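Local coordinates for 462aa long hypothetical selenium-binding protein (Sulfolobus tokodaii, PDB 2ECE) that is of uncertain function but may bind selenium, and folds as a seven-bladed beta propeller, at residues K276-S281 and A318-V323; I298-E303 and L337-I342. All coordinates share one frame; numbering follows the deposited sequence.

Interaction 1: residues K276-S281 and A318-V323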
ATOM      1  N   LYS A 276     -21.830  11.145   3.532  1.00 34.26           N
ATOM      2  CA  LYS A 276     -22.769  11.689   4.514  1.00 35.27           C
ATOM      3  C   LYS A 276     -22.114  12.643   5.510  1.00 35.29           C
ATOM      4  O   LYS A 276     -22.650  13.719   5.793  1.00 35.23           O
ATOM      5  CB  LYS A 276     -23.447  10.560   5.296  1.00 35.50           C
ATOM      6  CG  LYS A 276     -24.392  11.057   6.389  1.00 38.08           C
ATOM      7  CD  LYS A 276     -24.712   9.970   7.414  1.00 39.65           C
ATOM      8  CE  LYS A 276     -25.639  10.497   8.513  1.00 42.50           C
ATOM      9  NZ  LYS A 276     -25.814   9.537   9.651  1.00 42.85           N
ATOM     10  N   ASP A 277     -20.960  12.254   6.048  1.00 33.67           N
ATOM     11  CA  ASP A 277     -20.285  13.089   7.032  1.00 32.37           C
ATOM     12  C   ASP A 277     -18.764  13.132   6.932  1.00 31.52           C
ATOM     13  O   ASP A 277     -18.093  13.540   7.880  1.00 31.92           O
ATOM     14  CB  ASP A 277     -20.682  12.652   8.443  1.00 32.21           C
ATOM     15  CG  ASP A 277     -20.367  11.192   8.709  1.00 33.62           C
ATOM     16  OD1 ASP A 277     -19.743  10.551   7.836  1.00 31.63           O
ATOM     17  OD2 ASP A 277     -20.737  10.686   9.789  1.00 33.30           O
ATOM     18  N   LEU A 278     -18.217  12.708   5.797  1.00 30.22           N
ATOM     19  CA  LEU A 278     -16.769  12.735   5.584  1.00 28.82           C
ATOM     20  C   LEU A 278     -15.946  11.825   6.495  1.00 27.68           C
ATOM     21  O   LEU A 278     -14.729  11.976   6.575  1.00 26.45           O
ATOM     22  CB  LEU A 278     -16.234  14.165   5.737  1.00 31.50           C
ATOM     23  CG  LEU A 278     -16.715  15.265   4.792  1.00 33.18           C
ATOM     24  CD1 LEU A 278     -16.238  16.616   5.310  1.00 34.34           C
ATOM     25  CD2 LEU A 278     -16.182  15.009   3.396  1.00 35.42           C
ATOM     26  N   SER A 279     -16.594  10.894   7.188  1.00 25.74           N
ATOM     27  CA  SER A 279     -15.865   9.992   8.070  1.00 26.67           C
ATOM     28  C   SER A 279     -15.176   8.886   7.277  1.00 26.40           C
ATOM     29  O   SER A 279     -15.478   8.666   6.101  1.00 25.31           O
ATOM     30  CB  SER A 279     -16.811   9.350   9.083  1.00 26.22           C
ATOM     31  OG  SER A 279     -17.722   8.482   8.437  1.00 26.18           O
ATOM     32  N   SER A 280     -14.236   8.210   7.927  1.00 26.09           N
ATOM     33  CA  SER A 280     -13.526   7.086   7.325  1.00 25.56           C
ATOM     34  C   SER A 280     -13.997   5.881   8.120  1.00 26.07           C
ATOM     35  O   SER A 280     -14.419   6.016   9.276  1.00 24.61           O
ATOM     36  CB  SER A 280     -12.003   7.239   7.470  1.00 25.39           C
ATOM     37  OG  SER A 280     -11.489   8.211   6.570  1.00 23.32           O
ATOM     38  N   SER A 281     -13.954   4.704   7.511  1.00 24.82           N
ATOM     39  CA  SER A 281     -14.377   3.511   8.218  1.00 24.30           C
ATOM     40  C   SER A 281     -13.549   2.315   7.799  1.00 23.60           C
ATOM     41  O   SER A 281     -13.071   2.242   6.663  1.00 21.73           O
ATOM     42  CB  SER A 281     -15.867   3.236   7.975  1.00 24.28           C
ATOM     43  OG  SER A 281     -16.184   3.224   6.595  1.00 26.03           O
ATOM     44  N   ALA A 318     -14.290  21.377   8.142  1.00 39.30           N
ATOM     45  CA  ALA A 318     -13.891  20.191   8.886  1.00 36.57           C
ATOM     46  C   ALA A 318     -12.717  19.520   8.180  1.00 34.66           C
ATOM     47  O   ALA A 318     -12.439  19.799   7.014  1.00 33.65           O
ATOM     48  CB  ALA A 318     -15.065  19.220   8.994  1.00 35.79           C
ATOM     49  N   VAL A 319     -12.021  18.649   8.901  1.00 32.81           N
ATOM     50  CA  VAL A 319     -10.889  17.921   8.341  1.00 31.58           C
ATOM     51  C   VAL A 319     -11.255  16.446   8.376  1.00 30.31           C
ATOM     52  O   VAL A 319     -11.441  15.869   9.450  1.00 32.00           O
ATOM     53  CB  VAL A 319      -9.605  18.132   9.170  1.00 31.78           C
ATOM     54  CG1 VAL A 319      -8.435  17.384   8.528  1.00 30.48           C
ATOM     55  CG2 VAL A 319      -9.294  19.620   9.279  1.00 31.34           C
ATOM     56  N   PRO A 320     -11.389  15.816   7.203  1.00 29.47           N
ATOM     57  CA  PRO A 320     -11.742  14.397   7.204  1.00 27.84           C
ATOM     58  C   PRO A 320     -10.515  13.629   7.670  1.00 26.14           C
ATOM     59  O   PRO A 320      -9.385  14.079   7.463  1.00 25.77           O
ATOM     60  CB  PRO A 320     -12.075  14.118   5.735  1.00 29.12           C
ATOM     61  CG  PRO A 320     -12.357  15.504   5.154  1.00 29.41           C
ATOM     62  CD  PRO A 320     -11.310  16.331   5.830  1.00 27.81           C
ATOM     63  N   PRO A 321     -10.713  12.481   8.335  1.00 24.10           N
ATOM     64  CA  PRO A 321      -9.534  11.742   8.775  1.00 23.17           C
ATOM     65  C   PRO A 321      -8.739  11.249   7.569  1.00 21.66           C
ATOM     66  O   PRO A 321      -7.511  11.216   7.604  1.00 21.19           O
ATOM     67  CB  PRO A 321     -10.130  10.599   9.597  1.00 23.95           C
ATOM     68  CG  PRO A 321     -11.472  10.389   8.951  1.00 24.66           C
ATOM     69  CD  PRO A 321     -11.947  11.807   8.771  1.00 24.55           C
ATOM     70  N   LEU A 322      -9.455  10.903   6.499  1.00 21.72           N
ATOM     71  CA  LEU A 322      -8.848  10.390   5.271  1.00 21.45           C
ATOM     72  C   LEU A 322      -7.902   9.235   5.562  1.00 21.37           C
ATOM     73  O   LEU A 322      -6.685   9.350   5.386  1.00 20.93           O
ATOM     74  CB  LEU A 322      -8.085  11.492   4.528  1.00 20.24           C
ATOM     75  CG  LEU A 322      -8.891  12.687   4.010  1.00 19.79           C
ATOM     76  CD1 LEU A 322      -7.945  13.687   3.346  1.00 18.96           C
ATOM     77  CD2 LEU A 322      -9.950  12.207   3.027  1.00 18.16           C
ATOM     78  N   VAL A 323      -8.465   8.128   6.029  1.00 21.29           N
ATOM     79  CA  VAL A 323      -7.670   6.939   6.314  1.00 22.30           C
ATOM     80  C   VAL A 323      -7.365   6.324   4.955  1.00 21.10           C
ATOM     81  O   VAL A 323      -8.251   5.756   4.316  1.00 22.07           O
ATOM     82  CB  VAL A 323      -8.460   5.939   7.184  1.00 21.26           C
ATOM     83  CG1 VAL A 323      -7.668   4.642   7.347  1.00 22.31           C
ATOM     84  CG2 VAL A 323      -8.732   6.563   8.562  1.00 21.32           C
TER
HETATM   85  O   HOH W   1     -12.278  10.793   5.564  1.00 22.42           O
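In this seven-bladed beta propeller, the contact belongs to the passage between two blades: the linker 320-323, leaving edge strand 318-319 for the next sheet, lies against the turn that leads into strand 280-288. Its polar link is nearly straight, with Val323 N donating to Ser280 OG over 3.1 Å at an N-H...O angle of 176°. The hydroxyl is placed for this by a first torsion of -75°, which sets OG anti to the carbonyl carbon, and it is also bonded to the carbonyl of Val272, so two bonds grip it. A serine suits the spot because its short chain fits where Pro321 CG comes within 3.2 Å of OG and Val323 CG2 within 3.5 Å of Ser280 CB. An alanine here would take away the hydroxyl that joins Val323 N to the Val272 carbonyl, and would probably loosen the linker's hold on strand 280-288. Two residues earlier, Leu278 lies alongside Pro320, apolar surface to apolar surface, CD1 being 4.0 Å from the ring's CG. A water donates to Leu278 O and accepts from Leu322 N, bridging the two backbones. An Asx turn shapes the approach to the strand: Asp277 supplies a carboxylate oxygen, OD1, that accepts from both Ser279 N and Ser279 OG. Around the contact, Leu278 also touches Val273 of strand 266-274, while Pro321 rests on Ile300 of strand 291-304 and on Leu339 of strand 334-339 in the next blade.

Interaction 2: residues I298-E303 and L337-I342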
ATOM      1  N   ILE A 298     -14.737  -0.079  12.556  1.00 26.83           N
ATOM      2  CA  ILE A 298     -14.113   1.154  13.027  1.00 26.95           C
ATOM      3  C   ILE A 298     -14.638   2.325  12.205  1.00 28.35           C
ATOM      4  O   ILE A 298     -14.742   2.239  10.984  1.00 27.36           O
ATOM      5  CB  ILE A 298     -12.575   1.147  12.859  1.00 25.82           C
ATOM      6  CG1 ILE A 298     -11.937   0.050  13.706  1.00 25.27           C
ATOM      7  CG2 ILE A 298     -12.010   2.500  13.274  1.00 29.64           C
ATOM      8  CD1 ILE A 298     -10.443  -0.111  13.452  1.00 22.35           C
ATOM      9  N   GLU A 299     -14.970   3.420  12.878  1.00 29.35           N
ATOM     10  CA  GLU A 299     -15.448   4.607  12.187  1.00 30.01           C
ATOM     11  C   GLU A 299     -14.800   5.801  12.855  1.00 30.95           C
ATOM     12  O   GLU A 299     -14.869   5.954  14.077  1.00 29.91           O
ATOM     13  CB  GLU A 299     -16.974   4.728  12.262  1.00 32.07           C
ATOM     14  CG  GLU A 299     -17.534   5.866  11.403  1.00 34.58           C
ATOM     15  CD  GLU A 299     -19.049   5.981  11.465  1.00 38.07           C
ATOM     16  OE1 GLU A 299     -19.740   4.952  11.309  1.00 39.93           O
ATOM     17  OE2 GLU A 299     -19.555   7.105  11.658  1.00 40.88           O
ATOM     18  N   ILE A 300     -14.151   6.635  12.053  1.00 30.43           N
ATOM     19  CA  ILE A 300     -13.482   7.817  12.564  1.00 30.79           C
ATOM     20  C   ILE A 300     -14.143   9.048  11.963  1.00 31.66           C
ATOM     21  O   ILE A 300     -14.204   9.196  10.745  1.00 31.23           O
ATOM     22  CB  ILE A 300     -11.979   7.804  12.201  1.00 30.77           C
ATOM     23  CG1 ILE A 300     -11.317   6.559  12.803  1.00 30.00           C
ATOM     24  CG2 ILE A 300     -11.307   9.072  12.717  1.00 31.50           C
ATOM     25  CD1 ILE A 300      -9.874   6.373  12.400  1.00 30.71           C
ATOM     26  N   PRO A 301     -14.665   9.944  12.818  1.00 32.09           N
ATOM     27  CA  PRO A 301     -15.327  11.166  12.354  1.00 31.32           C
ATOM     28  C   PRO A 301     -14.364  12.284  11.957  1.00 30.71           C
ATOM     29  O   PRO A 301     -13.197  12.300  12.363  1.00 30.16           O
ATOM     30  CB  PRO A 301     -16.192  11.553  13.548  1.00 32.08           C
ATOM     31  CG  PRO A 301     -15.306  11.182  14.698  1.00 33.06           C
ATOM     32  CD  PRO A 301     -14.809   9.800  14.280  1.00 31.98           C
ATOM     33  N   ALA A 302     -14.863  13.216  11.153  1.00 30.75           N
ATOM     34  CA  ALA A 302     -14.065  14.352  10.724  1.00 31.55           C
ATOM     35  C   ALA A 302     -13.926  15.301  11.917  1.00 33.21           C
ATOM     36  O   ALA A 302     -14.746  15.269  12.836  1.00 32.76           O
ATOM     37  CB  ALA A 302     -14.749  15.060   9.559  1.00 30.13           C
ATOM     38  N   GLU A 303     -12.886  16.131  11.908  1.00 34.13           N
ATOM     39  CA  GLU A 303     -12.662  17.083  12.993  1.00 36.20           C
ATOM     40  C   GLU A 303     -12.981  18.509  12.557  1.00 37.64           C
ATOM     41  O   GLU A 303     -12.338  19.051  11.659  1.00 36.89           O
ATOM     42  CB  GLU A 303     -11.207  17.033  13.471  1.00 36.35           C
ATOM     43  CG  GLU A 303     -10.857  15.863  14.378  1.00 38.55           C
ATOM     44  CD  GLU A 303     -11.440  15.998  15.775  1.00 39.35           C
ATOM     45  OE1 GLU A 303     -11.997  17.072  16.090  1.00 38.89           O
ATOM     46  OE2 GLU A 303     -11.332  15.032  16.563  1.00 39.92           O
ATOM     47  N   LEU A 337      -3.501   2.222  11.292  1.00 22.93           N
ATOM     48  CA  LEU A 337      -4.131   3.057  10.281  1.00 23.82           C
ATOM     49  C   LEU A 337      -3.404   4.384  10.230  1.00 24.85           C
ATOM     50  O   LEU A 337      -2.841   4.840  11.229  1.00 23.46           O
ATOM     51  CB  LEU A 337      -5.598   3.384  10.609  1.00 26.77           C
ATOM     52  CG  LEU A 337      -6.655   2.533  11.318  1.00 27.78           C
ATOM     53  CD1 LEU A 337      -8.002   3.229  11.123  1.00 28.16           C
ATOM     54  CD2 LEU A 337      -6.713   1.127  10.776  1.00 29.94           C
ATOM     55  N   SER A 338      -3.425   5.011   9.061  1.00 23.93           N
ATOM     56  CA  SER A 338      -2.826   6.322   8.914  1.00 22.55           C
ATOM     57  C   SER A 338      -4.007   7.245   8.635  1.00 23.19           C
ATOM     58  O   SER A 338      -4.982   6.843   7.994  1.00 21.94           O
ATOM     59  CB  SER A 338      -1.839   6.345   7.744  1.00 22.27           C
ATOM     60  OG  SER A 338      -2.497   6.104   6.507  1.00 22.52           O
ATOM     61  N   LEU A 339      -3.946   8.464   9.157  1.00 24.31           N
ATOM     62  CA  LEU A 339      -4.998   9.441   8.922  1.00 24.03           C
ATOM     63  C   LEU A 339      -4.282  10.563   8.198  1.00 24.54           C
ATOM     64  O   LEU A 339      -3.658  11.425   8.816  1.00 22.07           O
ATOM     65  CB  LEU A 339      -5.604   9.951  10.236  1.00 25.56           C
ATOM     66  CG  LEU A 339      -6.720   9.131  10.893  1.00 27.29           C
ATOM     67  CD1 LEU A 339      -6.153   7.846  11.481  1.00 27.79           C
ATOM     68  CD2 LEU A 339      -7.381   9.966  11.992  1.00 28.02           C
ATOM     69  N   TRP A 340      -4.365  10.524   6.875  1.00 23.77           N
ATOM     70  CA  TRP A 340      -3.704  11.494   6.021  1.00 22.21           C
ATOM     71  C   TRP A 340      -4.323  12.887   6.073  1.00 23.01           C
ATOM     72  O   TRP A 340      -3.705  13.855   5.645  1.00 22.15           O
ATOM     73  CB  TRP A 340      -3.717  10.974   4.586  1.00 21.73           C
ATOM     74  CG  TRP A 340      -2.782  11.692   3.681  1.00 22.21           C
ATOM     75  CD1 TRP A 340      -1.417  11.722   3.762  1.00 22.71           C
ATOM     76  CD2 TRP A 340      -3.132  12.436   2.510  1.00 22.23           C
ATOM     77  NE1 TRP A 340      -0.894  12.436   2.703  1.00 21.28           N
ATOM     78  CE2 TRP A 340      -1.927  12.888   1.924  1.00 21.81           C
ATOM     79  CE3 TRP A 340      -4.350  12.772   1.900  1.00 22.64           C
ATOM     80  CZ2 TRP A 340      -1.904  13.645   0.754  1.00 21.81           C
ATOM     81  CZ3 TRP A 340      -4.324  13.529   0.731  1.00 23.11           C
ATOM     82  CH2 TRP A 340      -3.110  13.957   0.176  1.00 22.33           C
ATOM     83  N   GLY A 341      -5.544  12.984   6.591  1.00 23.97           N
ATOM     84  CA  GLY A 341      -6.194  14.279   6.685  1.00 24.70           C
ATOM     85  C   GLY A 341      -5.898  14.921   8.025  1.00 23.62           C
ATOM     86  O   GLY A 341      -5.258  15.968   8.104  1.00 22.82           O
ATOM     87  N   ILE A 342      -6.350  14.271   9.092  1.00 24.43           N
ATOM     88  CA  ILE A 342      -6.136  14.782  10.437  1.00 24.34           C
ATOM     89  C   ILE A 342      -4.663  14.802  10.861  1.00 25.52           C
ATOM     90  O   ILE A 342      -4.213  15.760  11.497  1.00 25.84           O
ATOM     91  CB  ILE A 342      -6.985  13.975  11.443  1.00 24.19           C
ATOM     92  CG1 ILE A 342      -8.449  14.403  11.303  1.00 23.58           C
ATOM     93  CG2 ILE A 342      -6.462  14.173  12.865  1.00 25.15           C
ATOM     94  CD1 ILE A 342      -9.435  13.464  11.934  1.00 26.54           C
TER
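The backbones of 298-303 and 337-342 share no hydrogen bonds and draw together along their length, from 9.4 Å between the CA atoms of Ile300 and Leu339 to 7.4 Å between those of Glu303 and Ile342. This is the face-to-face packing of adjacent blades in a beta propeller: strands 291-304 and 334-339 lie in different sheets, and side chains fill the space between them. Ile300 is the central residue. Its CG1 branch stands anti to the carbonyl carbon, carrying CD1 past Leu337, whose chain runs the opposite way, until the CD1 atoms of Ile300 and Leu337 are 3.9 Å apart. Leu339 instead meets Ile300 tip to tip, and both of its methyls take part: CD2 lies 4.1 Å from Ile300 CG2, the branch anti to the backbone N, and CD1 approaches Ile300 CD1. Branched aliphatic residues suit this buried interface, since a forked side chain such as that of Ile300 or Leu339 can make two contacts at once. Ile300 also touches Tyr348 of strand 344-349, and Leu337 reaches Ile282 of strand 280-288. Toward the margin the partner becomes a partly exposed glutamate, which can lend its methylenes to an apolar neighbour while ending in a charged group. A first torsion of -78° sets Glu303 CG anti to the carbonyl carbon, and the chain crosses that of Ile342 at about a right angle. Glu303 CG sits 3.7 Å from Ile342 CD1, a methyl that also lies 4.0 Å from the carbonyl oxygen of Pro301.

The centres of interactions 1 and 2 lie about 6 Å apart, and their segments alternate along the chain: 276-281, 298-303, 318-323, then 337-342. The first three belong to or adjoin one sheet, in which strand 291-304 is flanked by 280-288 and by 318-319; the fourth lies in the next blade. Direct contacts tie them together, with probable hydrogen bonds from Val319 N to Glu303 O and from Gly341 N to Pro321 O, each 2.8 Å. The linker 320-323 therefore joins the blades in sequence and also bonds to both, while interaction 2 packs their faces together beside it, so that this region probably contributes to how the two blades are set against each other.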